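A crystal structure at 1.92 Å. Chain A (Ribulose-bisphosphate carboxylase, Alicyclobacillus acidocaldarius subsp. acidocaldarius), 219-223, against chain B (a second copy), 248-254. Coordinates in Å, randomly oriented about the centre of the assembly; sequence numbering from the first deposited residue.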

# COMPACT_ATOMS: atom_id res chain seq x y z
N GLY A 219 8.53 13.80 -1.08
CA GLY A 219 8.46 14.39 -2.41
C GLY A 219 7.97 13.41 -3.46
O GLY A 219 7.69 12.26 -3.14
N PRO A 220 7.86 13.85 -4.73
CA PRO A 220 7.38 12.89 -5.75
C PRO A 220 8.35 11.73 -5.93
O PRO A 220 9.53 11.85 -5.62
CB PRO A 220 7.33 13.72 -7.04
CG PRO A 220 7.46 15.17 -6.60
CD PRO A 220 8.22 15.16 -5.30
N VAL A 221 7.85 10.61 -6.44
CA VAL A 221 8.66 9.42 -6.60
C VAL A 221 9.81 9.64 -7.59
O VAL A 221 10.93 9.16 -7.37
CB VAL A 221 7.79 8.22 -7.04
CG1 VAL A 221 8.66 7.06 -7.52
CG2 VAL A 221 6.90 7.76 -5.91
N HIS A 222 9.55 10.36 -8.67
CA HIS A 222 10.54 10.53 -9.74
C HIS A 222 11.80 11.26 -9.27
O HIS A 222 12.82 11.25 -9.96
CB HIS A 222 9.93 11.24 -10.96
CG HIS A 222 9.63 12.69 -10.74
ND1 HIS A 222 10.60 13.66 -10.78
CD2 HIS A 222 8.47 13.33 -10.47
CE1 HIS A 222 10.06 14.84 -10.54
NE2 HIS A 222 8.76 14.67 -10.35
N SER A 223 11.77 11.89 -8.11
CA SER A 223 12.95 12.62 -7.68
C SER A 223 13.45 12.18 -6.30
O SER A 223 14.32 12.82 -5.71
CB SER A 223 12.69 14.13 -7.72
OG SER A 223 11.63 14.49 -6.85
N TYR B 248 0.35 4.86 -5.13
CA TYR B 248 -0.36 5.87 -5.93
C TYR B 248 0.55 6.94 -6.52
O TYR B 248 0.29 7.45 -7.62
CB TYR B 248 -1.51 6.52 -5.14
CG TYR B 248 -2.65 5.61 -4.75
CD1 TYR B 248 -3.74 5.42 -5.60
CD2 TYR B 248 -2.66 4.96 -3.53
CE1 TYR B 248 -4.79 4.59 -5.26
CE2 TYR B 248 -3.70 4.12 -3.17
CZ TYR B 248 -4.77 3.95 -4.03
OH TYR B 248 -5.81 3.12 -3.67
N ASP B 249 1.60 7.30 -5.78
CA ASP B 249 2.54 8.31 -6.26
C ASP B 249 3.30 7.83 -7.47
O ASP B 249 3.64 8.64 -8.33
CB ASP B 249 3.51 8.74 -5.18
CG ASP B 249 2.88 9.67 -4.17
OD1 ASP B 249 2.19 10.63 -4.60
OD2 ASP B 249 3.04 9.43 -2.96
N VAL B 250 3.61 6.53 -7.50
CA VAL B 250 4.27 5.92 -8.64
C VAL B 250 3.41 6.10 -9.88
O VAL B 250 3.89 6.59 -10.91
CB VAL B 250 4.50 4.39 -8.46
CG1 VAL B 250 4.72 3.73 -9.80
CG2 VAL B 250 5.70 4.13 -7.58
N VAL B 251 2.14 5.71 -9.77
CA VAL B 251 1.17 5.88 -10.86
C VAL B 251 0.93 7.34 -11.23
O VAL B 251 0.76 7.66 -12.42
CB VAL B 251 -0.17 5.14 -10.55
CG1 VAL B 251 -1.16 5.27 -11.70
CG2 VAL B 251 0.13 3.67 -10.28
N ALA B 252 0.95 8.23 -10.24
CA ALA B 252 0.77 9.67 -10.49
C ALA B 252 1.79 10.23 -11.48
O ALA B 252 1.44 11.04 -12.36
CB ALA B 252 0.81 10.48 -9.18
N ASP B 253 3.04 9.81 -11.34
CA ASP B 253 4.09 10.31 -12.25
C ASP B 253 3.84 9.87 -13.69
O ASP B 253 4.12 10.61 -14.64
CB ASP B 253 5.48 9.85 -11.80
CG ASP B 253 5.97 10.56 -10.53
OD1 ASP B 253 5.37 11.58 -10.09
OD2 ASP B 253 6.97 10.09 -9.96
N LEU B 254 3.31 8.66 -13.85
CA LEU B 254 2.96 8.13 -15.19
C LEU B 254 1.83 8.94 -15.83
O LEU B 254 1.86 9.27 -17.03
CB LEU B 254 2.48 6.69 -15.08
CG LEU B 254 3.43 5.49 -14.91
CD1 LEU B 254 4.50 5.73 -13.89
CD2 LEU B 254 2.60 4.26 -14.52
O HOH W 1 5.10 11.06 -7.41

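Chain B contributes a helix, residues 248-254, with phi/psi values near -60/-40 throughout; the bond from Ala B252 N to Tyr B248 O, 2.8 Å, is a regular i to i-4 link. Chain A contributes a loop with a short 3-10 segment at Val A221 and His A222, where a weak hydrogen bond from Ser A223 N to Pro A220 O, 3.3 Å, closes the turn. The closest pair of CA atoms is that of Val A221 and Val B250, 6.0 Å apart; the CA atoms of His A222 and Asp B253 are 6.9 Å apart. Gly A219, with phi/psi of 117/180, adopts a backbone that calls for glycine: a CB there would be jammed against the preceding carbonyl oxygen.

The CA-to-CB bond of Asp B253 points toward the loop, and its carboxylate meets the loop backbone. His A222 N donates to Asp B253 OD2 at 2.9 Å, but the N-H...O angle of 127° makes this hydrogen bond weak despite its short length. The other carboxylate oxygen, Asp B253 OD1, accepts from a water at 2.7 Å. That water also donates to Asp B249 O and accepts from Val A221 N, both at 3.0 Å, so two successive loop amides are engaged, one directly and one through solvent.

The CA-to-CB bond of Val A221, chi1 t, also points toward the helix, and the side chain packs beside these polar links. Its CG2 reaches Asp B249 CB at 3.6 Å, and its CG1 lies 4.2 Å from Val B250 CG2, an apolar contact made although the CA-to-CB bond of Val B250 points away. The Asp B249 carboxylate oxygens are hydrogen-bonded elsewhere in the structure. The CA-to-CB bond of His A222 points sideways; its CB is 3.3 Å from Asp B253 OD2, while Asp B253 OD1 lies at the edge of its ring, near the ring plane, without a hydrogen bond to it.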